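Local coordinates for conserved exported protein (PDB 3CLW) that is of unknown function but probably hydrolyses O-glycosidic bonds, in the manner of family 30 glycoside hydrolases, at residues Ile61-Thr66 with Trp394-Tyr399; Leu334-Ala339 with Val441-Ser446; Val338-His343 with Ser426-Ser431; Leu466-Lys471 with Gln485-Ser490. All blocks are in the same frame, centred on the assembly; numbering follows the deposited sequence.

Interaction 1 (Ile61-Thr66 with Trp394-Tyr399); sequences IGMALT and WTTANY
Met-63 and Ala-397 mark the closest approach of the two backbones, their CA atoms 4.2 Å apart. Residues 61-66 form an irregular strip of loop that passes beside a full turn and a half of helix 391-400. With only a methyl at Ala-397 and no side chain at Gly-62, the backbones can come this close. The methyl CB of Ala-397 rests 3.6 Å from Gly-62 O and 3.8 Å from Met-63 CA, lying chiefly against main chain. The loop enters strand 68-71, one of the parallel strands of the TIM barrel of this glycoside hydrolase family, so the contact lies where that strand begins; in TIM barrels the catalytic groups sit at the other, C-terminal ends of the strands. Trp-394 has its CG anti to the carbonyl carbon (chi1 -58°), and the six-membered part of its indole lies against the loop: Ile-61 O is near the ring plane, 3.6 Å from CH2, while Gly-62 N approaches CZ3 obliquely at 3.8 Å. At the other end of the indole, NE1 is hydrogen-bonded to Thr-389 OG1. Met-63 extends beyond CG and slants across Thr-396, its CG 4.2 Å from Ala-397 CB and its SD 4.0 Å from Thr-396 CG2; the modelled position of its terminal methyl is doubtful. Thr-396 OG1, meanwhile, is hydrogen-bonded to Met-392 O and Trp-356 NE1. Beyond the two segments, Ser-400 OG hydrogen-bonds to Met-63 O.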
# COMPACT_ATOMS: atom_id res chain seq x y z
N ILE A 61 8.94 5.72 16.85
CA ILE A 61 9.25 6.97 16.17
C ILE A 61 8.53 7.19 14.84
O ILE A 61 8.59 8.29 14.27
CB ILE A 61 10.78 7.20 15.96
CG1 ILE A 61 11.39 6.14 15.05
CG2 ILE A 61 11.52 7.36 17.31
CD1 ILE A 61 12.69 6.62 14.46
N GLY A 62 7.82 6.17 14.36
CA GLY A 62 7.23 6.22 13.03
C GLY A 62 6.48 4.96 12.64
O GLY A 62 6.19 4.12 13.49
N MET A 63 6.16 4.85 11.36
CA MET A 63 5.45 3.67 10.85
C MET A 63 6.33 2.41 10.81
O MET A 63 5.81 1.32 10.92
CB MET A 63 4.90 3.95 9.45
CG MET A 63 3.49 4.62 9.41
SD MET A 63 3.01 5.23 7.78
CE MET A 63 1.41 5.62 8.14
N ALA A 64 7.65 2.59 10.66
CA ALA A 64 8.59 1.51 10.37
C ALA A 64 8.02 0.55 9.30
O ALA A 64 7.88 -0.64 9.52
CB ALA A 64 8.96 0.73 11.65
N LEU A 65 7.67 1.12 8.14
CA LEU A 65 7.24 0.35 6.99
C LEU A 65 8.25 -0.71 6.60
O LEU A 65 9.46 -0.56 6.79
CB LEU A 65 6.98 1.27 5.81
CG LEU A 65 5.88 2.31 5.99
CD1 LEU A 65 5.98 3.23 4.84
CD2 LEU A 65 4.48 1.67 6.10
N THR A 66 7.72 -1.79 6.01
CA THR A 66 8.52 -2.96 5.76
C THR A 66 8.54 -3.37 4.29
O THR A 66 9.07 -4.43 3.96
CB THR A 66 8.08 -4.13 6.68
OG1 THR A 66 6.66 -4.19 6.71
CG2 THR A 66 8.60 -3.92 8.10
N TRP A 394 -0.01 7.74 12.37
CA TRP A 394 0.02 7.07 13.67
C TRP A 394 -0.91 5.83 13.78
O TRP A 394 -0.55 4.81 14.38
CB TRP A 394 -0.15 8.11 14.78
CG TRP A 394 0.96 9.13 14.65
CD1 TRP A 394 0.83 10.46 14.28
CD2 TRP A 394 2.38 8.89 14.81
NE1 TRP A 394 2.08 11.04 14.26
CE2 TRP A 394 3.04 10.10 14.55
CE3 TRP A 394 3.15 7.76 15.14
CZ2 TRP A 394 4.43 10.23 14.63
CZ3 TRP A 394 4.51 7.87 15.20
CH2 TRP A 394 5.15 9.10 14.94
N THR A 395 -2.06 5.89 13.15
CA THR A 395 -2.97 4.74 13.19
C THR A 395 -2.45 3.60 12.33
O THR A 395 -2.64 2.43 12.68
CB THR A 395 -4.42 5.10 12.80
OG1 THR A 395 -4.45 5.60 11.46
CG2 THR A 395 -4.99 6.14 13.76
N THR A 396 -1.77 3.93 11.22
CA THR A 396 -1.05 2.91 10.44
C THR A 396 0.03 2.27 11.30
O THR A 396 0.16 1.05 11.36
CB THR A 396 -0.41 3.47 9.15
OG1 THR A 396 -1.42 4.06 8.34
CG2 THR A 396 0.26 2.37 8.34
N ALA A 397 0.79 3.12 11.98
CA ALA A 397 1.88 2.67 12.86
C ALA A 397 1.43 1.71 13.95
O ALA A 397 2.19 0.84 14.32
CB ALA A 397 2.64 3.90 13.46
N ASN A 398 0.20 1.86 14.47
CA ASN A 398 -0.37 0.92 15.43
C ASN A 398 -0.22 -0.49 14.89
O ASN A 398 0.06 -1.44 15.61
CB ASN A 398 -1.87 1.21 15.66
CG ASN A 398 -2.13 2.21 16.80
OD1 ASN A 398 -2.17 1.84 18.00
ND2 ASN A 398 -2.30 3.47 16.43
N TYR A 399 -0.41 -0.61 13.58
CA TYR A 399 -0.21 -1.88 12.88
C TYR A 399 1.24 -2.08 12.45
O TYR A 399 1.91 -3.01 12.94
CB TYR A 399 -1.13 -1.95 11.67
CG TYR A 399 -2.58 -2.08 12.01
CD1 TYR A 399 -3.14 -3.33 12.31
CD2 TYR A 399 -3.42 -0.96 12.00
CE1 TYR A 399 -4.52 -3.46 12.61
CE2 TYR A 399 -4.79 -1.08 12.30
CZ TYR A 399 -5.31 -2.34 12.60
OH TYR A 399 -6.65 -2.44 12.89

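Interaction 2 (Leu334-Ala339 with Val441-Ser446); sequences LGLYVA and VAINYS
Leu-336 is the chief bump on the helix, and it fits between two side chains two residues apart, Ile-443 and Tyr-445. Its CD2 branch meets the CG2 branch of Ile-443 at 3.9 Å, the two side chains sliding past each other in opposite directions. Closer to the helix, Leu-336 CB lies 4.0 Å from CE1 of the Tyr-445 ring. One turn further on, Ala-339 offers a shallow hollow, since a single methyl stands there; the CD1 tip of Ile-443 fills it, 3.9 Å from Ala-339 CB and pressed within 3.2 Å of Ala-339 O. The Ile-443 torsion chi1 (-51°) sets CG1 anti to the carbonyl carbon and CG2 anti to the backbone N, giving each branch a separate neighbour. Tyr-445 comes in edge first, with Leu-336 O in its ring plane 3.6 Å from CE1, and its OH ends 4.0 Å from Tyr-337 CA. Helix 328-347 belongs to the TIM barrel and strand 438-444 to the beta domain; the axes of these short segments approach to 9.6 Å, with 126° between their N-to-C directions. The joint is thus largely hydrocarbon, while the buried hydroxyls are satisfied by residues outside the two segments: Tyr-445 OH bonds to Glu-321, Tyr-337 OH to Glu-317, and Arg-489 makes a cation-pi contact with Tyr-445. Cohesion across these segments therefore rests mainly on shape and burial rather than on direct polar bonds.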
# COMPACT_ATOMS: atom_id res chain seq x y z
N LEU A 334 -9.99 10.94 10.27
CA LEU A 334 -9.27 10.39 9.13
C LEU A 334 -8.40 9.22 9.57
O LEU A 334 -8.43 8.16 8.91
CB LEU A 334 -8.42 11.46 8.48
CG LEU A 334 -9.19 12.56 7.74
CD1 LEU A 334 -8.25 13.73 7.43
CD2 LEU A 334 -9.81 11.99 6.47
N GLY A 335 -7.66 9.39 10.67
CA GLY A 335 -6.86 8.31 11.22
C GLY A 335 -7.65 7.03 11.54
O GLY A 335 -7.22 5.93 11.22
N LEU A 336 -8.82 7.18 12.17
CA LEU A 336 -9.68 6.04 12.47
C LEU A 336 -10.39 5.47 11.24
O LEU A 336 -10.58 4.28 11.16
CB LEU A 336 -10.71 6.38 13.54
CG LEU A 336 -10.23 6.74 14.95
CD1 LEU A 336 -11.31 7.54 15.64
CD2 LEU A 336 -9.87 5.51 15.76
N TYR A 337 -10.78 6.32 10.29
CA TYR A 337 -11.40 5.87 9.04
C TYR A 337 -10.47 4.90 8.29
O TYR A 337 -10.91 3.84 7.77
CB TYR A 337 -11.72 7.07 8.17
CG TYR A 337 -12.43 6.80 6.86
CD1 TYR A 337 -11.71 6.64 5.68
CD2 TYR A 337 -13.84 6.77 6.78
CE1 TYR A 337 -12.34 6.43 4.48
CE2 TYR A 337 -14.50 6.57 5.56
CZ TYR A 337 -13.73 6.39 4.41
OH TYR A 337 -14.34 6.20 3.19
N VAL A 338 -9.18 5.24 8.24
CA VAL A 338 -8.21 4.45 7.52
C VAL A 338 -7.83 3.23 8.33
O VAL A 338 -7.69 2.17 7.78
CB VAL A 338 -6.96 5.26 7.11
CG1 VAL A 338 -5.97 4.39 6.37
CG2 VAL A 338 -7.34 6.43 6.23
N ALA A 339 -7.68 3.38 9.65
CA ALA A 339 -7.44 2.22 10.50
C ALA A 339 -8.54 1.15 10.33
O ALA A 339 -8.28 -0.02 10.47
CB ALA A 339 -7.30 2.63 11.94
N VAL A 441 -4.38 -5.23 18.09
CA VAL A 441 -4.69 -3.85 17.73
C VAL A 441 -6.18 -3.69 17.79
O VAL A 441 -6.92 -4.38 17.08
CB VAL A 441 -4.14 -3.46 16.31
CG1 VAL A 441 -4.44 -2.01 16.00
CG2 VAL A 441 -2.65 -3.73 16.20
N ALA A 442 -6.62 -2.78 18.65
CA ALA A 442 -8.02 -2.55 18.93
C ALA A 442 -8.42 -1.17 18.49
O ALA A 442 -7.81 -0.17 18.88
CB ALA A 442 -8.29 -2.72 20.42
N ILE A 443 -9.45 -1.10 17.66
CA ILE A 443 -10.00 0.20 17.29
C ILE A 443 -11.29 0.43 18.02
O ILE A 443 -12.23 -0.35 17.86
CB ILE A 443 -10.29 0.32 15.77
CG1 ILE A 443 -9.07 -0.10 14.95
CG2 ILE A 443 -10.77 1.75 15.42
CD1 ILE A 443 -9.37 -0.32 13.49
N ASN A 444 -11.33 1.52 18.80
CA ASN A 444 -12.56 1.98 19.41
C ASN A 444 -13.21 3.08 18.57
O ASN A 444 -12.90 4.28 18.71
CB ASN A 444 -12.35 2.44 20.85
CG ASN A 444 -13.67 2.71 21.58
OD1 ASN A 444 -14.74 2.76 20.96
ND2 ASN A 444 -13.60 2.89 22.88
N TYR A 445 -14.13 2.65 17.69
CA TYR A 445 -14.72 3.54 16.70
C TYR A 445 -15.86 4.33 17.30
O TYR A 445 -16.30 5.32 16.72
CB TYR A 445 -15.20 2.75 15.48
CG TYR A 445 -15.19 3.55 14.20
CD1 TYR A 445 -14.01 3.71 13.47
CD2 TYR A 445 -16.35 4.16 13.72
CE1 TYR A 445 -13.97 4.43 12.30
CE2 TYR A 445 -16.32 4.91 12.55
CZ TYR A 445 -15.12 5.03 11.84
OH TYR A 445 -15.06 5.76 10.68
N SER A 446 -16.36 3.87 18.45
CA SER A 446 -17.53 4.46 19.10
C SER A 446 -17.13 5.73 19.84
O SER A 446 -15.94 6.00 20.05
CB SER A 446 -18.14 3.47 20.10
OG SER A 446 -17.38 3.45 21.30

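Interaction 3 (Val338-His343 with Ser426-Ser431); sequences VARIIH and SLMISS
His-343 lays one face of its imidazole beneath Met-428: the CB of the methionine sits 3.4 Å from the ring centroid and 8° off the normal, a CH-pi contact over the centre. The rest of that side chain then leads off past CD2, and SD stands 4.4 Å from the centroid in an oblique sulfur-aromatic position. At the ring's far end, Ile-429 O lies in the plane at the edge, 3.4 Å from CE1, and Ile-429 N comes obliquely to the same atom at 3.2 Å. Water 1 is also in the ring plane; it hydrogen-bonds to His-343 ND1 at 2.7 Å and to Ser-430 OG, thereby joining helix to strand and probably helping to set the rotation of the ring. Ser-430 OG has a further partner in Tyr-432 OH. Bending at chi3 (-88°) brings Met-428 CE over the aliphatic stem of Arg-340, 3.7 Å from its CG; SD is equally far from that CG. The guanidinium goes beyond the methionine, to a salt bridge with Glu-321 and a bond to Ala-424 O. A barrel helix, 328-347, thus docks on strand 427-433 of the flanking beta domain, the axes of the short segments 9.4 Å apart and at 47°, as in family 30 glycoside hydrolases, where a TIM barrel is joined to a side beta domain.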
# COMPACT_ATOMS: atom_id res chain seq x y z
N VAL A 338 -9.18 5.24 8.24
CA VAL A 338 -8.21 4.45 7.52
C VAL A 338 -7.83 3.23 8.33
O VAL A 338 -7.69 2.17 7.78
CB VAL A 338 -6.96 5.26 7.11
CG1 VAL A 338 -5.97 4.39 6.37
CG2 VAL A 338 -7.34 6.43 6.23
N ALA A 339 -7.68 3.38 9.65
CA ALA A 339 -7.44 2.22 10.50
C ALA A 339 -8.54 1.15 10.33
O ALA A 339 -8.28 -0.02 10.47
CB ALA A 339 -7.30 2.63 11.94
N ARG A 340 -9.76 1.58 10.05
CA ARG A 340 -10.88 0.66 9.81
C ARG A 340 -10.72 -0.09 8.48
O ARG A 340 -10.96 -1.30 8.41
CB ARG A 340 -12.21 1.44 9.81
CG ARG A 340 -13.42 0.57 9.42
CD ARG A 340 -14.74 1.23 9.75
NE ARG A 340 -15.00 2.34 8.86
CZ ARG A 340 -16.16 2.99 8.84
NH1 ARG A 340 -17.14 2.63 9.67
NH2 ARG A 340 -16.34 3.99 7.98
N ILE A 341 -10.29 0.62 7.43
CA ILE A 341 -9.92 -0.06 6.21
C ILE A 341 -8.87 -1.12 6.49
O ILE A 341 -9.01 -2.27 6.04
CB ILE A 341 -9.40 0.88 5.11
CG1 ILE A 341 -10.45 1.93 4.75
CG2 ILE A 341 -9.06 0.07 3.86
CD1 ILE A 341 -9.89 3.14 4.05
N ILE A 342 -7.83 -0.74 7.25
CA ILE A 342 -6.75 -1.68 7.52
C ILE A 342 -7.27 -2.94 8.22
O ILE A 342 -6.98 -4.07 7.77
CB ILE A 342 -5.57 -1.04 8.32
CG1 ILE A 342 -4.86 0.00 7.45
CG2 ILE A 342 -4.55 -2.14 8.77
CD1 ILE A 342 -3.82 0.89 8.18
N HIS A 343 -8.02 -2.75 9.31
CA HIS A 343 -8.53 -3.86 10.08
C HIS A 343 -9.34 -4.85 9.23
O HIS A 343 -9.16 -6.06 9.33
CB HIS A 343 -9.38 -3.36 11.23
CG HIS A 343 -10.13 -4.45 11.92
ND1 HIS A 343 -9.59 -5.19 12.95
CD2 HIS A 343 -11.37 -4.95 11.71
CE1 HIS A 343 -10.47 -6.08 13.35
NE2 HIS A 343 -11.55 -5.96 12.61
N SER A 426 -18.33 0.13 15.91
CA SER A 426 -18.06 0.08 17.35
C SER A 426 -16.61 -0.30 17.67
O SER A 426 -15.78 0.59 17.85
CB SER A 426 -19.07 -0.83 18.08
OG SER A 426 -19.02 -2.18 17.63
N LEU A 427 -16.30 -1.59 17.73
CA LEU A 427 -15.01 -2.05 18.20
C LEU A 427 -14.41 -3.17 17.33
O LEU A 427 -15.01 -4.25 17.17
CB LEU A 427 -15.13 -2.50 19.65
CG LEU A 427 -13.85 -3.01 20.32
CD1 LEU A 427 -12.94 -1.85 20.77
CD2 LEU A 427 -14.17 -3.91 21.48
N MET A 428 -13.22 -2.89 16.77
CA MET A 428 -12.51 -3.80 15.86
C MET A 428 -11.20 -4.20 16.51
O MET A 428 -10.46 -3.36 17.02
CB MET A 428 -12.27 -3.14 14.50
CG MET A 428 -13.52 -2.94 13.62
SD MET A 428 -13.24 -1.81 12.23
CE MET A 428 -13.64 -0.29 13.05
N ILE A 429 -10.90 -5.49 16.49
CA ILE A 429 -9.72 -5.97 17.15
C ILE A 429 -9.24 -7.24 16.47
O ILE A 429 -10.04 -8.06 16.04
CB ILE A 429 -9.95 -6.08 18.68
CG1 ILE A 429 -8.75 -6.71 19.39
CG2 ILE A 429 -11.17 -6.87 18.95
CD1 ILE A 429 -8.79 -6.53 20.89
N SER A 430 -7.91 -7.35 16.35
CA SER A 430 -7.24 -8.44 15.62
C SER A 430 -5.92 -8.70 16.30
O SER A 430 -5.40 -7.83 16.99
CB SER A 430 -7.02 -8.06 14.14
OG SER A 430 -6.29 -6.83 14.00
N SER A 431 -5.37 -9.91 16.13
CA SER A 431 -4.11 -10.28 16.76
C SER A 431 -3.15 -10.99 15.81
O SER A 431 -3.59 -11.56 14.82
CB SER A 431 -4.35 -11.15 18.00
OG SER A 431 -5.15 -10.46 18.94
O HOH W 1 -7.38 -4.64 14.32

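Interaction 4 (Leu466-Lys471 with Gln485-Ser490); sequences LTTIDK and QLPARS
Pro-487 supplies the only ring of this contact, and Leu-466 meets it tip to tip on the side of CG and CD. The CD2 branch of the leucine lies 3.8 Å from Pro-487 CG, and the CD1 branch 3.8 Å from Pro-487 CD, so the two branches abut the CG-CD edge of the ring, one to each atom. Leu-466 has its CG anti to the backbone N (chi1 -162°). The setting is the beta domain, where strands 461-467 and 490-495 pair antiparallel; on the other neighbour of 490-495, strand 438-444, a G1 beta bulge places Arg-489 and Ser-490 opposite Asn-444. Arg-489 takes the left-handed conformation (phi 57°) that marks the first position of such a bulge, and its guanidinium leads away, NH2 to Asn-333 OD1. Ser-490 begins strand 490-495: its CA makes a CA-H...O contact of 3.3 Å with Thr-467 O, and its CB packs at 3.8 Å against Thr-468 CG2. The hydroxyl bonds back within its own segment, Ser-490 OG donating to Pro-487 O at 2.7 Å from a position tilted 28° out of the carbonyl plane, which ties the two ends of the loop 487-490 together. In the 466-471 segment, Thr-468 OG1 accepts from the backbone N of Asp-470, an ST turn that carries the chain round toward strand 474-480. Where direct bonding between the segments is lacking, water 2 bridges them, accepting from Ile-469 N at 2.9 Å and donating to Arg-489 O at 2.8 Å.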
# COMPACT_ATOMS: atom_id res chain seq x y z
N LEU A 466 -0.96 4.04 22.19
CA LEU A 466 -2.27 4.65 22.01
C LEU A 466 -2.25 5.88 21.10
O LEU A 466 -1.43 6.80 21.31
CB LEU A 466 -2.82 5.04 23.38
CG LEU A 466 -4.29 5.34 23.61
CD1 LEU A 466 -5.12 4.13 23.23
CD2 LEU A 466 -4.53 5.66 25.07
N THR A 467 -3.16 5.87 20.11
CA THR A 467 -3.41 6.99 19.20
C THR A 467 -4.84 7.54 19.38
O THR A 467 -5.82 6.82 19.26
CB THR A 467 -3.20 6.59 17.71
OG1 THR A 467 -1.88 6.08 17.53
CG2 THR A 467 -3.38 7.79 16.78
N THR A 468 -4.93 8.82 19.70
CA THR A 468 -6.20 9.48 19.88
C THR A 468 -6.13 10.85 19.22
O THR A 468 -5.14 11.19 18.55
CB THR A 468 -6.53 9.69 21.37
OG1 THR A 468 -5.58 10.60 21.93
CG2 THR A 468 -6.50 8.40 22.13
N ILE A 469 -7.19 11.64 19.43
CA ILE A 469 -7.17 13.06 19.05
C ILE A 469 -5.97 13.80 19.65
O ILE A 469 -5.45 14.70 19.03
CB ILE A 469 -8.55 13.78 19.37
CG1 ILE A 469 -8.59 15.17 18.74
CG2 ILE A 469 -8.79 13.89 20.86
CD1 ILE A 469 -9.91 15.90 18.89
N ASP A 470 -5.52 13.39 20.83
CA ASP A 470 -4.40 14.02 21.55
C ASP A 470 -3.04 13.31 21.44
O ASP A 470 -2.00 13.89 21.77
CB ASP A 470 -4.74 14.04 23.05
CG ASP A 470 -5.87 14.96 23.40
OD1 ASP A 470 -5.97 16.08 22.81
OD2 ASP A 470 -6.69 14.55 24.25
N LYS A 471 -3.04 12.03 21.04
CA LYS A 471 -1.87 11.17 21.17
C LYS A 471 -1.42 10.57 19.83
O LYS A 471 -2.23 10.02 19.08
CB LYS A 471 -2.17 10.06 22.18
CG LYS A 471 -2.28 10.55 23.64
CD LYS A 471 -3.10 9.61 24.57
CE LYS A 471 -3.02 10.05 26.06
NZ LYS A 471 -3.31 11.54 26.32
N GLN A 485 -8.24 -0.18 29.31
CA GLN A 485 -9.14 0.95 29.04
C GLN A 485 -8.96 1.47 27.62
O GLN A 485 -7.89 1.98 27.26
CB GLN A 485 -8.91 2.07 30.06
N LEU A 486 -10.00 1.35 26.80
CA LEU A 486 -9.97 1.83 25.43
C LEU A 486 -10.73 3.14 25.31
O LEU A 486 -11.95 3.15 25.36
CB LEU A 486 -10.54 0.79 24.46
CG LEU A 486 -9.87 -0.58 24.41
CD1 LEU A 486 -10.51 -1.46 23.32
CD2 LEU A 486 -8.35 -0.45 24.20
N PRO A 487 -10.01 4.26 25.11
CA PRO A 487 -10.69 5.57 25.00
C PRO A 487 -11.61 5.57 23.79
O PRO A 487 -11.35 4.84 22.83
CB PRO A 487 -9.54 6.55 24.79
CG PRO A 487 -8.31 5.82 25.28
CD PRO A 487 -8.55 4.39 24.93
N ALA A 488 -12.68 6.34 23.85
CA ALA A 488 -13.53 6.54 22.68
C ALA A 488 -12.66 7.10 21.57
O ALA A 488 -11.73 7.86 21.85
CB ALA A 488 -14.61 7.52 22.99
N ARG A 489 -12.94 6.71 20.34
CA ARG A 489 -12.27 7.25 19.15
C ARG A 489 -10.71 7.11 19.15
O ARG A 489 -9.95 8.07 18.88
CB ARG A 489 -12.75 8.69 18.91
CG ARG A 489 -14.28 8.80 18.83
CD ARG A 489 -14.83 8.04 17.62
NE ARG A 489 -14.55 8.77 16.40
CZ ARG A 489 -14.71 8.30 15.17
NH1 ARG A 489 -15.15 7.06 14.97
NH2 ARG A 489 -14.41 9.07 14.12
N SER A 490 -10.26 5.88 19.41
CA SER A 490 -8.85 5.57 19.60
C SER A 490 -8.44 4.30 18.89
O SER A 490 -9.28 3.44 18.62
CB SER A 490 -8.57 5.39 21.08
OG SER A 490 -9.09 4.16 21.57
O HOH W 2 -9.70 10.51 20.33

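Overall arrangement
Interactions 2 and 3 are successive steps along one seam, sharing Val-338 and Ala-339 on the helix; their centres lie about 6 Å apart, and Ile-443 N and Met-428 O, 2.6 Å apart, join their neighbouring strands. Interaction 4 continues the same beta domain, linked to interaction 2 by Arg-489 NH1 and Tyr-445 O at 2.7 Å. Helix 391-400 brings in interaction 1: Thr-395 OG1 bonds to Gly-335 O of interaction 2 at 2.8 Å, Asn-398 ND2 to Thr-467 OG1 of interaction 4 at 2.9 Å, and Tyr-399 packs against His-343 of interaction 3. Interactions 2 and 3 form the junction of barrel and beta domain, with interaction 4 inside the beta domain; none includes an identified substrate pocket.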